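Local structure of glucose 1-dehydrogenase (Haloferax mediterranei, 2B5W) at residues 164-169 with 295-300; 174-179 with 197-202; 244-249 with 261-266. The protein catalyses the NAD(P)+-dependent oxidation of D-glucose to gluconolactone with a catalytic zinc, preferring NADP+, and accepts several other aldose sugars. The protein carries 1 engineered substitution. All blocks are in the same frame, centred on the assembly; numbering follows the deposited sequence.

Interaction 1. Residues 164-169 with 295-300; sequences ASRSAF and NKALVG
At Asn295, the backbone O takes a hydrogen bond from Arg166 NH2 (2.9 Å, N-H...O 148°), lying close to the guanidinium plane. Asn295 has a positive phi and is the C-prime residue of the Schellman motif ending helix 284-293. The next side chain, Lys296, leaves the contact, its NZ forming a salt bridge with Glu290. Ala297 turns its methyl back: CB lies over one face of the guanidinium, 3.5 Å from Arg166 NH1, while Phe169 CE1 lies on the opposite face, offset toward the rim, so a small side chain suits this slot. The same CB lies 3.7 Å from Ser165 OG, and Val299 CG2 rests 4.0 Å from Ser165 CB. Ser165 OG also accepts from Arg166 NE (3.1 Å) and bonds Ala162 O, which helps fix the arginine head group. An alanine in place of Arg166 would probably leave the buried Asn295 carbonyl without this donor and open a gap between Phe169 and Ala297. The turns of 164-169 follow helix 149-164 and pack on the last strand of the parallel sheet, 297-300, beside strand 267-271; on its other edge, 297-300 pairs antiparallel with a strand of the second subunit, continuing the sheet across the dimer.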
loop_
_atom_site.group_PDB
_atom_site.type_symbol
_atom_site.label_atom_id
_atom_site.label_comp_id
_atom_site.label_asym_id
_atom_site.label_seq_id
_atom_site.Cartn_x
_atom_site.Cartn_y
_atom_site.Cartn_z
ATOM N N ALA A 164 6.847 5.453 2.143
ATOM C CA ALA A 164 6.073 5.726 3.358
ATOM C C ALA A 164 5.356 4.469 3.831
ATOM O O ALA A 164 5.239 4.224 5.057
ATOM C CB ALA A 164 5.071 6.869 3.136
ATOM N N SER A 165 4.848 3.670 2.893
ATOM C CA SER A 165 4.156 2.439 3.253
ATOM C C SER A 165 5.005 1.447 4.009
ATOM O O SER A 165 4.432 0.541 4.634
ATOM C CB SER A 165 3.537 1.737 2.040
ATOM O OG SER A 165 4.521 0.989 1.321
ATOM N N ARG A 166 6.333 1.547 3.895
ATOM C CA ARG A 166 7.279 0.627 4.542
ATOM C C ARG A 166 7.886 1.252 5.812
ATOM O O ARG A 166 8.778 0.687 6.420
ATOM C CB ARG A 166 8.437 0.287 3.559
ATOM C CG ARG A 166 8.051 -0.253 2.192
ATOM C CD ARG A 166 7.322 -1.610 2.220
ATOM N NE ARG A 166 5.939 -1.442 2.680
ATOM C CZ ARG A 166 5.214 -2.430 3.182
ATOM N NH1 ARG A 166 3.989 -2.183 3.660
ATOM N NH2 ARG A 166 5.707 -3.663 3.252
ATOM N N SER A 167 7.414 2.424 6.216
ATOM C CA SER A 167 8.078 3.203 7.277
ATOM C C SER A 167 7.792 2.741 8.697
ATOM O O SER A 167 8.434 3.253 9.631
ATOM C CB SER A 167 7.768 4.700 7.136
ATOM O OG SER A 167 6.393 5.018 7.326
ATOM N N ALA A 168 6.864 1.818 8.870
ATOM C CA ALA A 168 6.543 1.276 10.191
ATOM C C ALA A 168 7.515 0.177 10.634
ATOM O O ALA A 168 7.460 -0.272 11.781
ATOM C CB ALA A 168 5.093 0.800 10.249
ATOM N N PHE A 169 8.394 -0.259 9.745
ATOM C CA PHE A 169 9.410 -1.264 10.094
ATOM C C PHE A 169 10.769 -0.853 9.499
ATOM O O PHE A 169 10.892 0.142 8.804
ATOM C CB PHE A 169 8.947 -2.670 9.713
ATOM C CG PHE A 169 8.933 -2.941 8.240
ATOM C CD1 PHE A 169 7.906 -2.435 7.445
ATOM C CD2 PHE A 169 9.929 -3.731 7.645
ATOM C CE1 PHE A 169 7.881 -2.687 6.059
ATOM C CE2 PHE A 169 9.893 -3.998 6.296
ATOM C CZ PHE A 169 8.897 -3.470 5.490
ATOM N N ASN A 295 3.297 -9.460 4.180
ATOM C CA ASN A 295 3.311 -8.057 4.558
ATOM C C ASN A 295 3.696 -7.150 3.393
ATOM O O ASN A 295 4.584 -6.293 3.550
ATOM C CB ASN A 295 4.330 -7.797 5.697
ATOM C CG ASN A 295 4.053 -8.575 6.999
ATOM O OD1 ASN A 295 4.770 -9.579 7.335
ATOM N ND2 ASN A 295 3.103 -8.103 7.757
ATOM N N LYS A 296 3.035 -7.304 2.263
ATOM C CA LYS A 296 3.340 -6.523 1.069
ATOM C C LYS A 296 2.379 -5.355 0.887
ATOM O O LYS A 296 1.268 -5.340 1.436
ATOM C CB LYS A 296 3.310 -7.417 -0.164
ATOM C CG LYS A 296 4.439 -8.405 -0.233
ATOM C CD LYS A 296 4.256 -9.479 -1.322
ATOM C CE LYS A 296 5.460 -10.368 -1.360
ATOM N NZ LYS A 296 5.369 -11.358 -2.482
ATOM N N ALA A 297 2.789 -4.383 0.073
ATOM C CA ALA A 297 1.960 -3.228 -0.245
ATOM C C ALA A 297 1.940 -2.913 -1.719
ATOM O O ALA A 297 2.909 -3.188 -2.441
ATOM C CB ALA A 297 2.441 -1.986 0.541
ATOM N N LEU A 298 0.810 -2.380 -2.173
ATOM C CA LEU A 298 0.686 -1.742 -3.471
ATOM C C LEU A 298 0.204 -0.325 -3.236
ATOM O O LEU A 298 -0.745 -0.093 -2.519
ATOM C CB LEU A 298 -0.340 -2.447 -4.356
ATOM C CG LEU A 298 0.037 -3.840 -4.824
ATOM C CD1 LEU A 298 -1.137 -4.464 -5.613
ATOM C CD2 LEU A 298 1.284 -3.785 -5.707
ATOM N N VAL A 299 0.888 0.630 -3.865
ATOM C CA VAL A 299 0.583 2.025 -3.734
ATOM C C VAL A 299 0.495 2.663 -5.125
ATOM O O VAL A 299 1.473 2.664 -5.890
ATOM C CB VAL A 299 1.642 2.751 -2.871
ATOM C CG1 VAL A 299 1.286 4.206 -2.683
ATOM C CG2 VAL A 299 1.807 2.112 -1.502
ATOM N N GLY A 300 -0.651 3.267 -5.430
ATOM C CA GLY A 300 -0.799 4.011 -6.655
ATOM C C GLY A 300 -0.466 5.463 -6.461
ATOM O O GLY A 300 -0.586 6.029 -5.369
#

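Interaction 2. Residues 174-179 with 197-202. With K (potassium ion), chain E.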
loop_
_atom_site.group_PDB
_atom_site.type_symbol
_atom_site.label_atom_id
_atom_site.label_comp_id
_atom_site.label_asym_id
_atom_site.label_seq_id
_atom_site.Cartn_x
_atom_site.Cartn_y
_atom_site.Cartn_z
ATOM N N SER A 174 17.309 -4.281 -1.313
ATOM C CA SER A 174 18.486 -4.480 -2.177
ATOM C C SER A 174 18.184 -4.604 -3.646
ATOM O O SER A 174 19.058 -4.290 -4.456
ATOM C CB SER A 174 19.262 -5.720 -1.729
ATOM O OG SER A 174 19.726 -5.514 -0.424
ATOM N N SER A 175 17.001 -5.082 -4.019
ATOM C CA SER A 175 16.638 -5.265 -5.418
ATOM C C SER A 175 15.495 -4.360 -5.816
ATOM O O SER A 175 14.536 -4.178 -5.055
ATOM C CB SER A 175 16.299 -6.736 -5.741
ATOM O OG SER A 175 15.300 -7.246 -4.853
ATOM N N ALA A 176 15.558 -3.840 -7.043
ATOM C CA ALA A 176 14.478 -3.039 -7.607
ATOM C C ALA A 176 14.234 -3.370 -9.060
ATOM O O ALA A 176 15.194 -3.661 -9.785
ATOM C CB ALA A 176 14.835 -1.554 -7.445
ATOM N N PHE A 177 12.979 -3.310 -9.495
ATOM C CA PHE A 177 12.534 -3.799 -10.799
ATOM C C PHE A 177 11.548 -2.753 -11.326
ATOM O O PHE A 177 10.453 -2.526 -10.765
ATOM C CB PHE A 177 11.855 -5.150 -10.579
ATOM C CG PHE A 177 11.395 -5.896 -11.821
ATOM C CD1 PHE A 177 11.956 -5.662 -13.060
ATOM C CD2 PHE A 177 10.465 -6.939 -11.700
ATOM C CE1 PHE A 177 11.600 -6.421 -14.175
ATOM C CE2 PHE A 177 10.071 -7.672 -12.808
ATOM C CZ PHE A 177 10.668 -7.429 -14.060
ATOM N N VAL A 178 11.925 -2.119 -12.413
ATOM C CA VAL A 178 11.077 -1.155 -13.070
ATOM C C VAL A 178 10.392 -1.900 -14.201
ATOM O O VAL A 178 11.043 -2.551 -15.008
ATOM C CB VAL A 178 11.915 0.003 -13.665
ATOM C CG1 VAL A 178 11.055 0.919 -14.512
ATOM C CG2 VAL A 178 12.654 0.770 -12.575
ATOM N N LEU A 179 9.080 -1.825 -14.260
ATOM C CA LEU A 179 8.339 -2.425 -15.353
ATOM C C LEU A 179 8.064 -1.353 -16.406
ATOM O O LEU A 179 7.352 -0.372 -16.156
ATOM C CB LEU A 179 7.014 -3.026 -14.877
ATOM C CG LEU A 179 7.058 -3.858 -13.624
ATOM C CD1 LEU A 179 5.647 -4.328 -13.262
ATOM C CD2 LEU A 179 8.038 -4.990 -13.642
ATOM N N LYS A 197 18.265 4.673 -0.794
ATOM C CA LYS A 197 18.028 3.322 -0.294
ATOM C C LYS A 197 19.195 2.357 -0.575
ATOM O O LYS A 197 19.285 1.279 0.052
ATOM C CB LYS A 197 16.761 2.705 -0.898
ATOM C CG LYS A 197 15.441 3.364 -0.496
ATOM C CD LYS A 197 14.961 2.926 0.835
ATOM C CE LYS A 197 13.724 3.692 1.286
ATOM N NZ LYS A 197 14.049 5.088 1.693
ATOM N N GLY A 198 20.027 2.663 -1.562
ATOM C CA GLY A 198 21.196 1.839 -1.841
ATOM C C GLY A 198 20.881 0.482 -2.413
ATOM O O GLY A 198 21.325 -0.571 -1.916
ATOM N N TYR A 199 20.099 0.477 -3.467
ATOM C CA TYR A 199 19.815 -0.758 -4.205
ATOM C C TYR A 199 21.093 -1.292 -4.845
ATOM O O TYR A 199 21.954 -0.519 -5.276
ATOM C CB TYR A 199 18.835 -0.523 -5.319
ATOM C CG TYR A 199 17.501 -0.049 -4.827
ATOM C CD1 TYR A 199 16.592 -0.957 -4.290
ATOM C CD2 TYR A 199 17.114 1.280 -4.954
ATOM C CE1 TYR A 199 15.336 -0.540 -3.828
ATOM C CE2 TYR A 199 15.844 1.697 -4.489
ATOM C CZ TYR A 199 14.972 0.770 -3.934
ATOM O OH TYR A 199 13.698 1.145 -3.468
ATOM N N GLU A 200 21.207 -2.604 -4.819
ATOM C CA GLU A 200 22.386 -3.324 -5.315
ATOM C C GLU A 200 22.133 -3.937 -6.680
ATOM O O GLU A 200 23.050 -3.991 -7.507
ATOM C CB GLU A 200 22.764 -4.417 -4.301
ATOM C CG GLU A 200 23.118 -3.863 -2.920
ATOM C CD GLU A 200 23.424 -4.947 -1.905
ATOM O OE1 GLU A 200 23.476 -6.141 -2.282
ATOM O OE2 GLU A 200 23.622 -4.596 -0.723
ATOM N N ASN A 201 20.923 -4.413 -6.924
ATOM C CA ASN A 201 20.574 -5.165 -8.134
ATOM C C ASN A 201 19.341 -4.561 -8.784
ATOM O O ASN A 201 18.280 -4.455 -8.157
ATOM C CB ASN A 201 20.330 -6.629 -7.821
ATOM C CG ASN A 201 21.521 -7.277 -7.195
ATOM O OD1 ASN A 201 21.478 -7.715 -6.042
ATOM N ND2 ASN A 201 22.603 -7.290 -7.912
ATOM N N LEU A 202 19.510 -4.095 -10.013
ATOM C CA LEU A 202 18.457 -3.446 -10.774
ATOM C C LEU A 202 18.023 -4.248 -12.016
ATOM O O LEU A 202 18.842 -4.865 -12.705
ATOM C CB LEU A 202 18.912 -2.043 -11.197
ATOM C CG LEU A 202 19.352 -1.097 -10.100
ATOM C CD1 LEU A 202 20.004 0.147 -10.752
ATOM C CD2 LEU A 202 18.227 -0.766 -9.175
HETATM K K K E . 20.179 -1.202 0.644
#
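Ser175 pairs with Asn201 and Ala176 with Leu202 in parallel register, Ala176 N donating to Asn201 O (3.0 Å, N-H...O 162°), while just before the paired residues Ser174 O is gripped twice, by Asn201 N (3.1 Å) and by Glu200 N (2.8 Å), which anchors the turn leading into strand 201-206.

Among the side chains, Ala176 and Tyr199 form the main apolar contact. The alanine methyl sits over one face of the phenol ring, displaced toward its rim, in a CH-pi contact 3.9 Å from CB to the ring centroid; its nearest ring atom is CD1. Tyr199 CG lies anti to its own carbonyl carbon, beside the backbone N (chi1 -62°). At the other end of the ring, OH hydrogen-bonds with Tyr163 OH. A methyl suits position 176 because it can approach the ring closely while also meeting Leu202 CD2 (3.9 Å) on the same side of the sheet. Ser175 lies on the other side with Asn201; its OG hydrogen-bonds with Gln242 O and with Asp244 N. At the exposed border, Glu200 OE2 comes only to 4.0 Å from Ser174 OG.

Ahead of the tyrosine, Lys197 O lies 2.7 Å from a potassium ion, K, which Gly198 O also binds; Asp172 OD1 and Pro173 O complete its shell, so the ion ties together the two chain portions that enter the strands. Gly198 suits its turn, having positive phi. Strand 175-179, helix 183-194 and strand 201-206 make the first beta-alpha-beta crossover of the Rossmann-type nucleotide-binding domain, and the loop after 175-179 carries Gly182, an NADP-binding residue.

Interaction 3. Residues 244-249 with 261-266. With NAP (NADP nicotinamide-adenine-dinucleotide phosphate), chain I.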
loop_
_atom_site.group_PDB
_atom_site.type_symbol
_atom_site.label_atom_id
_atom_site.label_comp_id
_atom_site.label_asym_id
_atom_site.label_seq_id
_atom_site.Cartn_x
_atom_site.Cartn_y
_atom_site.Cartn_z
ATOM N N ASP A 244 12.574 -6.381 -3.991
ATOM C CA ASP A 244 12.123 -5.602 -2.842
ATOM C C ASP A 244 11.233 -4.440 -3.221
ATOM O O ASP A 244 10.301 -4.093 -2.460
ATOM C CB ASP A 244 13.288 -5.088 -2.056
ATOM C CG ASP A 244 14.122 -6.183 -1.485
ATOM O OD1 ASP A 244 13.558 -7.035 -0.756
ATOM O OD2 ASP A 244 15.349 -6.268 -1.706
ATOM N N PHE A 245 11.503 -3.832 -4.366
ATOM C CA PHE A 245 10.755 -2.672 -4.822
ATOM C C PHE A 245 10.420 -2.879 -6.285
ATOM O O PHE A 245 11.305 -3.237 -7.074
ATOM C CB PHE A 245 11.540 -1.368 -4.669
ATOM C CG PHE A 245 10.768 -0.184 -5.119
ATOM C CD1 PHE A 245 9.518 0.088 -4.565
ATOM C CD2 PHE A 245 11.207 0.642 -6.137
ATOM C CE1 PHE A 245 8.790 1.139 -4.995
ATOM C CE2 PHE A 245 10.464 1.697 -6.548
ATOM C CZ PHE A 245 9.234 1.923 -5.980
ATOM N N ILE A 246 9.155 -2.728 -6.638
ATOM C CA ILE A 246 8.730 -2.715 -8.032
ATOM C C ILE A 246 8.063 -1.391 -8.363
ATOM O O ILE A 246 7.251 -0.888 -7.594
ATOM C CB ILE A 246 7.792 -3.910 -8.302
ATOM C CG1 ILE A 246 8.581 -5.205 -8.129
ATOM C CG2 ILE A 246 7.172 -3.785 -9.692
ATOM C CD1 ILE A 246 7.751 -6.489 -8.303
ATOM N N TYR A 247 8.454 -0.797 -9.483
ATOM C CA TYR A 247 7.830 0.394 -10.024
ATOM C C TYR A 247 7.218 0.044 -11.348
ATOM O O TYR A 247 7.937 -0.277 -12.301
ATOM C CB TYR A 247 8.929 1.447 -10.221
ATOM C CG TYR A 247 8.493 2.840 -10.568
ATOM C CD1 TYR A 247 8.127 3.175 -11.868
ATOM C CD2 TYR A 247 8.498 3.850 -9.607
ATOM C CE1 TYR A 247 7.784 4.465 -12.207
ATOM C CE2 TYR A 247 8.129 5.145 -9.951
ATOM C CZ TYR A 247 7.773 5.440 -11.237
ATOM O OH TYR A 247 7.421 6.721 -11.641
ATOM N N GLU A 248 5.905 0.128 -11.423
ATOM C CA GLU A 248 5.177 -0.188 -12.632
ATOM C C GLU A 248 4.940 1.044 -13.491
ATOM O O GLU A 248 4.330 2.002 -13.065
ATOM C CB GLU A 248 3.875 -0.888 -12.275
ATOM C CG GLU A 248 2.973 -1.179 -13.459
ATOM C CD GLU A 248 2.132 -0.001 -13.887
ATOM O OE1 GLU A 248 1.489 0.641 -13.006
ATOM O OE2 GLU A 248 2.093 0.341 -15.094
ATOM N N ALA A 249 5.417 0.998 -14.732
ATOM C CA ALA A 249 5.298 2.086 -15.686
ATOM C C ALA A 249 5.042 1.550 -17.106
ATOM O O ALA A 249 5.676 1.989 -18.068
ATOM C CB ALA A 249 6.542 2.944 -15.643
ATOM N N GLN A 261 3.370 -11.214 -6.907
ATOM C CA GLN A 261 4.096 -12.471 -6.912
ATOM C C GLN A 261 5.601 -12.288 -7.091
ATOM O O GLN A 261 6.369 -13.129 -6.646
ATOM C CB GLN A 261 3.546 -13.407 -7.997
ATOM C CG GLN A 261 2.044 -13.696 -7.892
ATOM C CD GLN A 261 1.590 -14.191 -6.516
ATOM O OE1 GLN A 261 0.525 -13.766 -6.032
ATOM N NE2 GLN A 261 2.362 -15.074 -5.895
ATOM N N ALA A 262 6.014 -11.185 -7.729
ATOM C CA ALA A 262 7.442 -10.931 -7.958
ATOM C C ALA A 262 8.102 -10.207 -6.764
ATOM O O ALA A 262 9.297 -10.236 -6.623
ATOM C CB ALA A 262 7.646 -10.133 -9.202
ATOM N N LEU A 263 7.302 -9.609 -5.874
ATOM C CA LEU A 263 7.852 -8.911 -4.723
ATOM C C LEU A 263 8.480 -9.859 -3.737
ATOM O O LEU A 263 7.942 -10.949 -3.468
ATOM C CB LEU A 263 6.750 -8.107 -3.994
ATOM C CG LEU A 263 6.235 -6.820 -4.619
ATOM C CD1 LEU A 263 5.063 -6.302 -3.823
ATOM C CD2 LEU A 263 7.353 -5.774 -4.684
ATOM N N ALA A 264 9.573 -9.399 -3.138
ATOM C CA ALA A 264 10.171 -10.032 -1.963
ATOM C C ALA A 264 9.219 -9.802 -0.783
ATOM O O ALA A 264 8.423 -8.848 -0.809
ATOM C CB ALA A 264 11.540 -9.451 -1.638
ATOM N N PRO A 265 9.272 -10.665 0.229
ATOM C CA PRO A 265 8.508 -10.397 1.448
ATOM C C PRO A 265 8.779 -8.978 1.950
ATOM O O PRO A 265 9.932 -8.498 1.895
ATOM C CB PRO A 265 9.039 -11.434 2.427
ATOM C CG PRO A 265 9.369 -12.581 1.520
ATOM C CD PRO A 265 10.044 -11.917 0.347
ATOM N N ASN A 266 7.711 -8.306 2.379
ATOM C CA ASN A 266 7.785 -6.968 2.950
ATOM C C ASN A 266 8.018 -5.887 1.893
ATOM O O ASN A 266 8.178 -4.738 2.244
ATOM C CB ASN A 266 8.821 -6.864 4.076
ATOM C CG ASN A 266 8.709 -7.993 5.061
ATOM O OD1 ASN A 266 7.603 -8.477 5.326
ATOM N ND2 ASN A 266 9.838 -8.445 5.584
HETATM P PA NAP I . 5.318 4.747 -22.734
HETATM O O1A NAP I . 4.166 4.369 -23.535
HETATM O O2A NAP I . 6.354 5.574 -23.508
HETATM O O5B NAP I . 6.064 3.477 -22.169
HETATM C C5B NAP I . 5.427 2.295 -21.766
HETATM C C4B NAP I . 6.460 1.240 -22.095
HETATM O O4B NAP I . 6.033 0.027 -21.516
HETATM C C3B NAP I . 6.647 1.008 -23.607
HETATM O O3B NAP I . 7.984 1.212 -24.035
HETATM C C2B NAP I . 6.197 -0.440 -23.808
HETATM O O2B NAP I . 7.001 -1.197 -24.699
HETATM C C1B NAP I . 6.312 -1.020 -22.419
HETATM N N9A NAP I . 5.358 -2.092 -22.211
HETATM C C8A NAP I . 3.988 -2.009 -22.312
HETATM N N7A NAP I . 3.471 -3.224 -22.051
HETATM C C5A NAP I . 4.510 -4.097 -21.831
HETATM C C6A NAP I . 4.593 -5.461 -21.530
HETATM N N6A NAP I . 3.507 -6.259 -21.461
HETATM N N1A NAP I . 5.828 -6.039 -21.350
HETATM C C2A NAP I . 6.984 -5.291 -21.433
HETATM N N3A NAP I . 6.919 -3.942 -21.735
HETATM C C4A NAP I . 5.707 -3.361 -21.911
HETATM O O3 NAP I . 4.891 5.717 -21.545
HETATM P PN NAP I . 5.769 6.550 -20.469
HETATM O O1N NAP I . 7.013 5.828 -20.076
HETATM O O2N NAP I . 5.836 8.009 -20.801
HETATM O O5D NAP I . 4.624 6.244 -19.397
HETATM C C5D NAP I . 4.547 4.982 -18.763
HETATM C C4D NAP I . 3.194 4.804 -18.078
HETATM O O4D NAP I . 3.107 5.762 -17.019
HETATM C C3D NAP I . 1.994 5.058 -18.995
HETATM O O3D NAP I . 0.966 4.118 -18.752
HETATM C C2D NAP I . 1.568 6.471 -18.614
HETATM O O2D NAP I . 0.234 6.796 -18.909
HETATM C C1D NAP I . 1.873 6.473 -17.117
HETATM N N1N NAP I . 2.153 7.780 -16.511
HETATM C C2N NAP I . 1.531 8.003 -15.321
HETATM C C3N NAP I . 1.795 9.150 -14.628
HETATM C C7N NAP I . 1.208 9.226 -13.249
HETATM O O7N NAP I . 1.350 10.495 -12.696
HETATM N N7N NAP I . 0.622 8.131 -12.691
HETATM C C4N NAP I . 2.660 10.134 -15.124
HETATM C C5N NAP I . 3.297 9.887 -16.334
HETATM C C6N NAP I . 3.058 8.685 -17.015
HETATM P P2B NAP I . 6.665 -1.285 -26.317
HETATM O O1X NAP I . 6.849 -0.016 -26.971
HETATM O O2X NAP I . 7.644 -2.377 -26.795
HETATM O O3X NAP I . 5.221 -1.765 -26.496
#
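The Asp244 carboxylate is the flat group that meets the other segment: Ala264 CB stands 3.3 Å from OD1, clear of the carboxylate plane and so approaching obliquely. The other oxygen, OD2, accepts a hydrogen bond from Ser174 N, which helps hold the carboxylate in place beside the methyl; alanine suits the position because its small methyl can lie close to OD1.

Two residues along, Ile246 carries the apolar part. Its CG1 lies anti to the carbonyl carbon (chi1 -65°), and CD1 is in turn anti at chi2 (177°), an extended chain whose end meets both Ala262 CB (3.8 Å) and Leu263 CD2. The isoleucine and leucine side chains cross obliquely, Leu263 CD2 coming 3.7 Å from Ile246 CG1. Branched aliphatic chains suit this buried meeting of the strand with the chain at the end of helix 253-262.

Together these elements form the strand-helix part of a further beta-alpha-beta unit of the Rossmann-type domain, strand 243-248 running through helix 253-262 to strand 267-271. At the far end of the first strand, Ala249 O approaches NADP C5D to 3.3 Å. On the return chain, Pro265 packs on Pro108 of the second subunit.

In the fold
All three contacts reach the same parallel sheet. Interactions 2 and 3 are neighbours, centres 10 Å apart, because strands 175-179 and 243-248 lie side by side; Leu179 N reaches Tyr247 O at 2.7 Å, probably a hydrogen bond. Interaction 1, at the last strand, has its centre 11 Å from that of interaction 3 and is joined to it by two probable hydrogen bonds, Arg166 NH2 to Asn266 O (2.9 Å) and Lys296 NZ to Leu263 O (2.8 Å). Interactions 1 and 2 do not touch, their nearest atoms being about 7 Å apart. NADP is met where the strands end: at Ala249 in interaction 3, and at Ser301, whose side chain is about 6 Å from that of Val299 in interaction 1.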